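Local coordinates for uncharacterized protein (Xanthomonas campestris pv. campestris, PDB 3HIU), which is of unknown function but belongs to a ferritin-like family of four-helix bundles and holds a sodium ion between its helices, at residues Arg41-Gln52 / Ile133-Leu144. Sequence-based numbering, arbitrary orientation.
Sequences RIEQHVEETQQQ and ILQQEIEMAEWL. With NA (sodium ion), chain J; EDO (1,2-ethanediol), chain N.
H45 reaches from helix 36-62 to E137 on helix 124-159, its NE2 donating to E137 OE1 at 3.2 Å, with the acceptor close to the plane of the imidazole. With CG anti to the backbone N (chi1 -159°), the ring lies between the two helices, and its other nitrogen, ND1, turns back to E48 OE2 on its own helix, 3.0 Å away. Both ring nitrogens are therefore paired with carboxylates, while M140 CB, of a selenomethionine, lies over one ring face and T49 OG1 over the other. E48 OE2 takes three donors: H45 ND1 on its anti lone pair, and R41 NH1 and NH2 on the syn side, NH1 at 2.9 Å. R41 NH2 also stretches over to E139 OE1 in a weak salt bridge of 3.5 Å. M140 SE lies over one guanidinium face, toward its rim, and the aliphatic R41 CG sits squarely over the W143 indole, 3.3 Å from the centroid of its five-membered ring.

At the other end of this antiparallel pair, Q52 spends both ends of its amide. NE2 donates almost straight to Q136 OE1 (2.9 Å, 171°), although the two amides are turned 38° against each other. Q52 OE1 instead binds the sodium ion at 2.8 Å, and T49 OG1 is a second ligand of the metal at 2.6 Å. I133 packs against the aliphatic part of Q52. E104 and E107 of helix 94-120 bring further acidic oxygens close to E137. Histidine and carboxylates inside a four-helix bundle recall the metal centres of ferritin-like proteins, and these acidic surroundings would probably help to hold a cation, here the sodium bound by T49 and Q52.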
ATOM      1  N   ARG B  41     -14.946  -2.660  12.196  1.00 39.50           N
ATOM      2  CA  ARG B  41     -14.741  -1.925  10.952  1.00 41.03           C
ATOM      3  C   ARG B  41     -14.477  -2.865   9.769  1.00 33.69           C
ATOM      4  O   ARG B  41     -15.114  -2.777   8.722  1.00 34.56           O
ATOM      5  CB  ARG B  41     -13.595  -0.913  11.097  1.00 44.44           C
ATOM      6  CG  ARG B  41     -13.776   0.325  10.214  1.00 47.28           C
ATOM      7  CD  ARG B  41     -14.886   0.092   9.190  1.00 50.98           C
ATOM      8  NE  ARG B  41     -14.849   1.005   8.050  1.00 55.02           N
ATOM      9  CZ  ARG B  41     -15.420   0.749   6.875  1.00 53.58           C
ATOM     10  NH1 ARG B  41     -16.066  -0.392   6.677  1.00 56.44           N
ATOM     11  NH2 ARG B  41     -15.340   1.630   5.891  1.00 50.97           N
ATOM     12  N   ILE B  42     -13.529  -3.768   9.943  1.00 32.95           N
ATOM     13  CA  ILE B  42     -13.172  -4.680   8.877  1.00 31.75           C
ATOM     14  C   ILE B  42     -14.386  -5.490   8.405  1.00 36.22           C
ATOM     15  O   ILE B  42     -14.579  -5.688   7.203  1.00 38.34           O
ATOM     16  CB  ILE B  42     -12.037  -5.590   9.325  1.00 29.63           C
ATOM     17  CG1 ILE B  42     -10.835  -4.740   9.722  1.00 28.45           C
ATOM     18  CG2 ILE B  42     -11.665  -6.550   8.221  1.00 32.20           C
ATOM     19  CD1 ILE B  42     -10.185  -4.053   8.544  1.00 32.12           C
ATOM     20  N   GLU B  43     -15.208  -5.942   9.351  1.00 34.75           N
ATOM     21  CA  GLU B  43     -16.428  -6.703   9.030  1.00 34.13           C
ATOM     22  C   GLU B  43     -17.332  -5.931   8.065  1.00 33.60           C
ATOM     23  O   GLU B  43     -17.808  -6.472   7.068  1.00 32.22           O
ATOM     24  CB  GLU B  43     -17.200  -7.077  10.312  1.00 31.42           C
ATOM     25  CG  GLU B  43     -16.696  -8.345  11.011  1.00 37.28           C
ATOM     26  CD  GLU B  43     -17.110  -8.467  12.492  1.00 47.68           C
ATOM     27  OE1 GLU B  43     -18.026  -7.748  12.964  1.00 41.56           O
ATOM     28  OE2 GLU B  43     -16.502  -9.305  13.192  1.00 57.81           O
ATOM     29  N   GLN B  44     -17.545  -4.655   8.373  1.00 37.77           N
ATOM     30  CA  GLN B  44     -18.325  -3.758   7.532  1.00 43.03           C
ATOM     31  C   GLN B  44     -17.714  -3.600   6.148  1.00 39.35           C
ATOM     32  O   GLN B  44     -18.435  -3.406   5.166  1.00 33.76           O
ATOM     33  CB  GLN B  44     -18.430  -2.389   8.197  1.00 53.85           C
ATOM     34  CG  GLN B  44     -19.070  -1.312   7.338  1.00 61.38           C
ATOM     35  CD  GLN B  44     -19.040   0.045   8.018  1.00 68.95           C
ATOM     36  OE1 GLN B  44     -18.641   0.158   9.180  1.00 69.06           O
ATOM     37  NE2 GLN B  44     -19.457   1.081   7.298  1.00 72.80           N
ATOM     38  N   HIS B  45     -16.387  -3.666   6.067  1.00 42.56           N
ATOM     39  CA  HIS B  45     -15.720  -3.514   4.775  1.00 45.32           C
ATOM     40  C   HIS B  45     -15.664  -4.817   3.975  1.00 41.83           C
ATOM     41  O   HIS B  45     -15.533  -4.790   2.748  1.00 37.54           O
ATOM     42  CB  HIS B  45     -14.324  -2.897   4.921  1.00 46.46           C
ATOM     43  CG  HIS B  45     -13.804  -2.275   3.655  1.00 44.74           C
ATOM     44  ND1 HIS B  45     -14.615  -1.603   2.768  1.00 43.00           N
ATOM     45  CD2 HIS B  45     -12.552  -2.206   3.144  1.00 45.70           C
ATOM     46  CE1 HIS B  45     -13.890  -1.157   1.759  1.00 47.39           C
ATOM     47  NE2 HIS B  45     -12.633  -1.511   1.961  1.00 49.13           N
ATOM     48  N   VAL B  46     -15.774  -5.952   4.662  1.00 39.79           N
ATOM     49  CA  VAL B  46     -15.903  -7.227   3.956  1.00 40.34           C
ATOM     50  C   VAL B  46     -17.196  -7.241   3.142  1.00 40.94           C
ATOM     51  O   VAL B  46     -17.242  -7.803   2.050  1.00 41.36           O
ATOM     52  CB  VAL B  46     -15.842  -8.449   4.899  1.00 37.39           C
ATOM     53  CG1 VAL B  46     -16.324  -9.705   4.179  1.00 34.45           C
ATOM     54  CG2 VAL B  46     -14.426  -8.650   5.402  1.00 39.24           C
ATOM     55  N   GLU B  47     -18.235  -6.595   3.668  1.00 38.61           N
ATOM     56  CA  GLU B  47     -19.517  -6.509   2.972  1.00 42.67           C
ATOM     57  C   GLU B  47     -19.501  -5.440   1.872  1.00 33.38           C
ATOM     58  O   GLU B  47     -20.003  -5.662   0.776  1.00 31.49           O
ATOM     59  CB  GLU B  47     -20.648  -6.253   3.969  1.00 52.73           C
ATOM     60  CG  GLU B  47     -20.881  -7.399   4.944  1.00 63.48           C
ATOM     61  CD  GLU B  47     -21.721  -8.509   4.341  1.00 74.85           C
ATOM     62  OE1 GLU B  47     -21.689  -9.648   4.864  1.00 75.67           O
ATOM     63  OE2 GLU B  47     -22.416  -8.237   3.338  1.00 80.75           O
ATOM     64  N   GLU B  48     -18.919  -4.287   2.178  1.00 29.11           N
ATOM     65  CA  GLU B  48     -18.689  -3.242   1.189  1.00 33.39           C
ATOM     66  C   GLU B  48     -17.895  -3.766  -0.019  1.00 38.19           C
ATOM     67  O   GLU B  48     -18.256  -3.471  -1.162  1.00 37.74           O
ATOM     68  CB  GLU B  48     -17.969  -2.038   1.827  1.00 39.10           C
ATOM     69  CG  GLU B  48     -18.902  -1.031   2.510  1.00 48.68           C
ATOM     70  CD  GLU B  48     -18.343  -0.436   3.810  1.00 58.86           C
ATOM     71  OE1 GLU B  48     -19.156  -0.007   4.663  1.00 63.94           O
ATOM     72  OE2 GLU B  48     -17.105  -0.395   3.990  1.00 59.00           O
ATOM     73  N   THR B  49     -16.823  -4.530   0.231  1.00 32.64           N
ATOM     74  CA  THR B  49     -16.002  -5.104  -0.845  1.00 29.80           C
ATOM     75  C   THR B  49     -16.818  -6.007  -1.751  1.00 39.71           C
ATOM     76  O   THR B  49     -16.800  -5.862  -2.973  1.00 41.87           O
ATOM     77  CB  THR B  49     -14.828  -5.942  -0.302  1.00 33.50           C
ATOM     78  OG1 THR B  49     -13.772  -5.069   0.107  1.00 41.84           O
ATOM     79  CG2 THR B  49     -14.288  -6.869  -1.386  1.00 30.44           C
ATOM     80  N   GLN B  50     -17.524  -6.956  -1.152  1.00 46.22           N
ATOM     81  CA  GLN B  50     -18.395  -7.830  -1.920  1.00 53.30           C
ATOM     82  C   GLN B  50     -19.250  -7.021  -2.900  1.00 57.89           C
ATOM     83  O   GLN B  50     -19.458  -7.430  -4.045  1.00 59.61           O
ATOM     84  CB  GLN B  50     -19.264  -8.656  -0.976  1.00 52.01           C
ATOM     85  CG  GLN B  50     -18.441  -9.542  -0.065  1.00 54.39           C
ATOM     86  CD  GLN B  50     -19.211 -10.020   1.145  1.00 60.21           C
ATOM     87  OE1 GLN B  50     -20.386  -9.697   1.315  1.00 62.43           O
ATOM     88  NE2 GLN B  50     -18.550 -10.794   1.998  1.00 63.75           N
ATOM     89  N   GLN B  51     -19.719  -5.860  -2.451  1.00 56.31           N
ATOM     90  CA  GLN B  51     -20.523  -4.977  -3.288  1.00 55.21           C
ATOM     91  C   GLN B  51     -19.700  -4.192  -4.318  1.00 57.98           C
ATOM     92  O   GLN B  51     -20.227  -3.762  -5.343  1.00 64.11           O
ATOM     93  CB  GLN B  51     -21.341  -4.028  -2.419  1.00 51.40           C
ATOM     94  CG  GLN B  51     -22.369  -4.746  -1.581  1.00 55.15           C
ATOM     95  CD  GLN B  51     -23.535  -3.860  -1.227  1.00 63.35           C
ATOM     96  OE1 GLN B  51     -23.380  -2.649  -1.071  1.00 67.67           O
ATOM     97  NE2 GLN B  51     -24.715  -4.458  -1.098  1.00 64.16           N
ATOM     98  N   GLN B  52     -18.412  -4.006  -4.044  1.00 51.62           N
ATOM     99  CA  GLN B  52     -17.519  -3.361  -4.999  1.00 43.97           C
ATOM    100  C   GLN B  52     -17.367  -4.184  -6.268  1.00 47.74           C
ATOM    101  O   GLN B  52     -17.814  -3.772  -7.334  1.00 44.84           O
ATOM    102  CB  GLN B  52     -16.150  -3.104  -4.375  1.00 32.93           C
ATOM    103  CG  GLN B  52     -16.102  -1.798  -3.646  1.00 35.03           C
ATOM    104  CD  GLN B  52     -14.895  -1.671  -2.754  1.00 39.27           C
ATOM    105  OE1 GLN B  52     -13.930  -2.428  -2.874  1.00 40.48           O
ATOM    106  NE2 GLN B  52     -14.943  -0.708  -1.843  1.00 40.80           N
ATOM    107  N   ILE B 133     -16.288   3.590  -5.462  1.00 32.70           N
ATOM    108  CA  ILE B 133     -15.441   2.589  -4.821  1.00 30.59           C
ATOM    109  C   ILE B 133     -14.186   3.263  -4.254  1.00 31.27           C
ATOM    110  O   ILE B 133     -13.741   2.958  -3.147  1.00 34.99           O
ATOM    111  CB  ILE B 133     -15.041   1.455  -5.804  1.00 34.96           C
ATOM    112  CG1 ILE B 133     -16.264   0.608  -6.170  1.00 35.24           C
ATOM    113  CG2 ILE B 133     -13.933   0.573  -5.205  1.00 30.67           C
ATOM    114  CD1 ILE B 133     -16.027  -0.355  -7.328  1.00 32.34           C
ATOM    115  N   LEU B 134     -13.627   4.193  -5.022  1.00 29.42           N
ATOM    116  CA  LEU B 134     -12.430   4.925  -4.605  1.00 33.66           C
ATOM    117  C   LEU B 134     -12.603   5.641  -3.262  1.00 28.24           C
ATOM    118  O   LEU B 134     -11.742   5.551  -2.397  1.00 24.81           O
ATOM    119  CB  LEU B 134     -12.011   5.926  -5.692  1.00 29.68           C
ATOM    120  CG  LEU B 134     -11.056   7.044  -5.259  1.00 29.00           C
ATOM    121  CD1 LEU B 134      -9.744   6.478  -4.712  1.00 29.29           C
ATOM    122  CD2 LEU B 134     -10.801   7.981  -6.425  1.00 30.76           C
ATOM    123  N   GLN B 135     -13.722   6.346  -3.107  1.00 33.03           N
ATOM    124  CA  GLN B 135     -14.007   7.125  -1.898  1.00 41.75           C
ATOM    125  C   GLN B 135     -14.116   6.219  -0.670  1.00 37.90           C
ATOM    126  O   GLN B 135     -13.762   6.620   0.440  1.00 35.01           O
ATOM    127  CB  GLN B 135     -15.293   7.953  -2.069  1.00 47.24           C
ATOM    128  CG  GLN B 135     -15.162   9.444  -1.688  1.00 54.92           C
ATOM    129  CD  GLN B 135     -15.346   9.734  -0.194  1.00 62.18           C
ATOM    130  OE1 GLN B 135     -16.128   9.077   0.497  1.00 65.13           O
ATOM    131  NE2 GLN B 135     -14.631  10.743   0.301  1.00 62.61           N
ATOM    132  N   GLN B 136     -14.596   4.995  -0.883  1.00 35.68           N
ATOM    133  CA  GLN B 136     -14.684   4.004   0.189  1.00 35.71           C
ATOM    134  C   GLN B 136     -13.308   3.500   0.627  1.00 35.02           C
ATOM    135  O   GLN B 136     -13.092   3.206   1.807  1.00 35.20           O
ATOM    136  CB  GLN B 136     -15.555   2.819  -0.244  1.00 33.38           C
ATOM    137  CG  GLN B 136     -16.937   3.196  -0.766  1.00 31.61           C
ATOM    138  CD  GLN B 136     -17.791   1.972  -1.082  1.00 36.12           C
ATOM    139  OE1 GLN B 136     -17.272   0.902  -1.406  1.00 38.73           O
ATOM    140  NE2 GLN B 136     -19.106   2.127  -0.986  1.00 37.32           N
ATOM    141  N   GLU B 137     -12.384   3.384  -0.329  1.00 38.27           N
ATOM    142  CA  GLU B 137     -11.022   2.942  -0.021  1.00 31.88           C
ATOM    143  C   GLU B 137     -10.327   4.037   0.764  1.00 28.66           C
ATOM    144  O   GLU B 137      -9.651   3.779   1.763  1.00 29.42           O
ATOM    145  CB  GLU B 137     -10.245   2.606  -1.298  1.00 29.93           C
ATOM    146  CG  GLU B 137     -10.943   1.605  -2.201  1.00 31.23           C
ATOM    147  CD  GLU B 137     -11.598   0.486  -1.422  1.00 37.45           C
ATOM    148  OE1 GLU B 137     -11.038   0.035  -0.405  1.00 45.81           O
ATOM    149  OE2 GLU B 137     -12.683   0.047  -1.828  1.00 38.38           O
ATOM    150  N   ILE B 138     -10.531   5.274   0.324  1.00 31.92           N
ATOM    151  CA  ILE B 138     -10.008   6.424   1.047  1.00 31.83           C
ATOM    152  C   ILE B 138     -10.578   6.495   2.454  1.00 33.12           C
ATOM    153  O   ILE B 138      -9.838   6.632   3.430  1.00 32.91           O
ATOM    154  CB  ILE B 138     -10.298   7.716   0.303  1.00 31.20           C
ATOM    155  CG1 ILE B 138      -9.325   7.851  -0.877  1.00 28.69           C
ATOM    156  CG2 ILE B 138     -10.174   8.897   1.253  1.00 28.17           C
ATOM    157  CD1 ILE B 138      -9.674   8.940  -1.863  1.00 23.55           C
ATOM    158  N   GLU B 139     -11.900   6.398   2.550  1.00 31.55           N
ATOM    159  CA  GLU B 139     -12.590   6.367   3.835  0.50 37.46           C
ATOM    160  C   GLU B 139     -11.981   5.298   4.751  1.00 37.62           C
ATOM    161  O   GLU B 139     -11.664   5.551   5.917  1.00 35.87           O
ATOM    162  CB  GLU B 139     -14.083   6.085   3.604  0.50 39.45           C
ATOM    163  CG  GLU B 139     -15.031   6.637   4.667  0.50 40.79           C
ATOM    164  CD  GLU B 139     -15.488   5.588   5.664  0.50 39.10           C
ATOM    165  OE1 GLU B 139     -14.632   4.981   6.340  0.50 39.04           O
ATOM    166  OE2 GLU B 139     -16.713   5.381   5.781  0.50 38.43           O
HETATM  167  N   MSE B 140     -11.814   4.089   4.205  1.00 37.30           N
HETATM  168  CA  MSE B 140     -11.327   2.940   4.979  1.00 34.53           C
HETATM  169  C   MSE B 140      -9.865   3.100   5.400  1.00 25.70           C
HETATM  170  O   MSE B 140      -9.504   2.863   6.558  1.00 23.23           O
HETATM  171  CB  MSE B 140     -11.512   1.655   4.167  1.00 40.65           C
HETATM  172  CG  MSE B 140     -11.053   0.367   4.863  1.00 45.23           C
HETATM  173 SE   MSE B 140     -11.935  -0.024   6.568  0.80 36.64          SE
HETATM  174  CE  MSE B 140     -11.810  -1.954   6.530  1.00 25.04           C
ATOM    175  N   ALA B 141      -9.037   3.504   4.440  1.00 22.47           N
ATOM    176  CA  ALA B 141      -7.621   3.730   4.678  1.00 24.72           C
ATOM    177  C   ALA B 141      -7.459   4.753   5.790  1.00 30.40           C
ATOM    178  O   ALA B 141      -6.606   4.604   6.681  1.00 26.86           O
ATOM    179  CB  ALA B 141      -6.950   4.219   3.393  1.00 26.97           C
ATOM    180  N   GLU B 142      -8.288   5.797   5.729  1.00 32.77           N
ATOM    181  CA  GLU B 142      -8.315   6.816   6.768  1.00 39.10           C
ATOM    182  C   GLU B 142      -8.674   6.235   8.127  1.00 35.55           C
ATOM    183  O   GLU B 142      -8.133   6.647   9.150  1.00 30.30           O
ATOM    184  CB  GLU B 142      -9.310   7.914   6.414  1.00 47.91           C
ATOM    185  CG  GLU B 142      -8.712   9.060   5.641  1.00 59.25           C
ATOM    186  CD  GLU B 142      -9.592  10.290   5.675  1.00 72.02           C
ATOM    187  OE1 GLU B 142      -9.526  11.095   4.721  1.00 75.38           O
ATOM    188  OE2 GLU B 142     -10.353  10.450   6.657  1.00 78.47           O
ATOM    189  N   TRP B 143      -9.589   5.275   8.141  1.00 40.54           N
ATOM    190  CA  TRP B 143     -10.001   4.687   9.405  1.00 43.26           C
ATOM    191  C   TRP B 143      -8.831   4.012  10.116  1.00 31.42           C
ATOM    192  O   TRP B 143      -8.667   4.145  11.325  1.00 27.53           O
ATOM    193  CB  TRP B 143     -11.146   3.693   9.205  1.00 49.23           C
ATOM    194  CG  TRP B 143     -11.838   3.339  10.498  1.00 54.37           C
ATOM    195  CD1 TRP B 143     -13.016   3.857  10.969  1.00 53.93           C
ATOM    196  CD2 TRP B 143     -11.386   2.402  11.497  1.00 51.58           C
ATOM    197  NE1 TRP B 143     -13.327   3.296  12.187  1.00 52.38           N
ATOM    198  CE2 TRP B 143     -12.347   2.403  12.531  1.00 51.56           C
ATOM    199  CE3 TRP B 143     -10.272   1.565  11.606  1.00 47.36           C
ATOM    200  CZ2 TRP B 143     -12.219   1.597  13.666  1.00 50.10           C
ATOM    201  CZ3 TRP B 143     -10.152   0.764  12.731  1.00 47.84           C
ATOM    202  CH2 TRP B 143     -11.119   0.789  13.746  1.00 48.41           C
ATOM    203  N   LEU B 144      -8.015   3.294   9.359  1.00 30.64           N
ATOM    204  CA  LEU B 144      -6.940   2.504   9.945  1.00 31.02           C
ATOM    205  C   LEU B 144      -5.774   3.345  10.466  1.00 32.17           C
ATOM    206  O   LEU B 144      -5.239   3.066  11.542  1.00 21.20           O
ATOM    207  CB  LEU B 144      -6.411   1.488   8.925  1.00 27.26           C
ATOM    208  CG  LEU B 144      -7.353   0.455   8.313  1.00 20.57           C
ATOM    209  CD1 LEU B 144      -6.674  -0.096   7.086  1.00 16.71           C
ATOM    210  CD2 LEU B 144      -7.634  -0.638   9.316  1.00 25.51           C
TER
HETATM  211 NA    NA J   2     -12.284  -3.147  -0.698  1.00 40.71          NA
HETATM  212  C1  EDO N 172     -17.302  -9.573  16.098  1.00 48.77           C
HETATM  213  O1  EDO N 172     -18.325  -8.686  15.626  1.00 53.71           O
HETATM  214  C2  EDO N 172     -17.578 -10.009  17.526  1.00 42.20           C
HETATM  215  O2  EDO N 172     -16.320 -10.080  18.188  1.00 45.43           O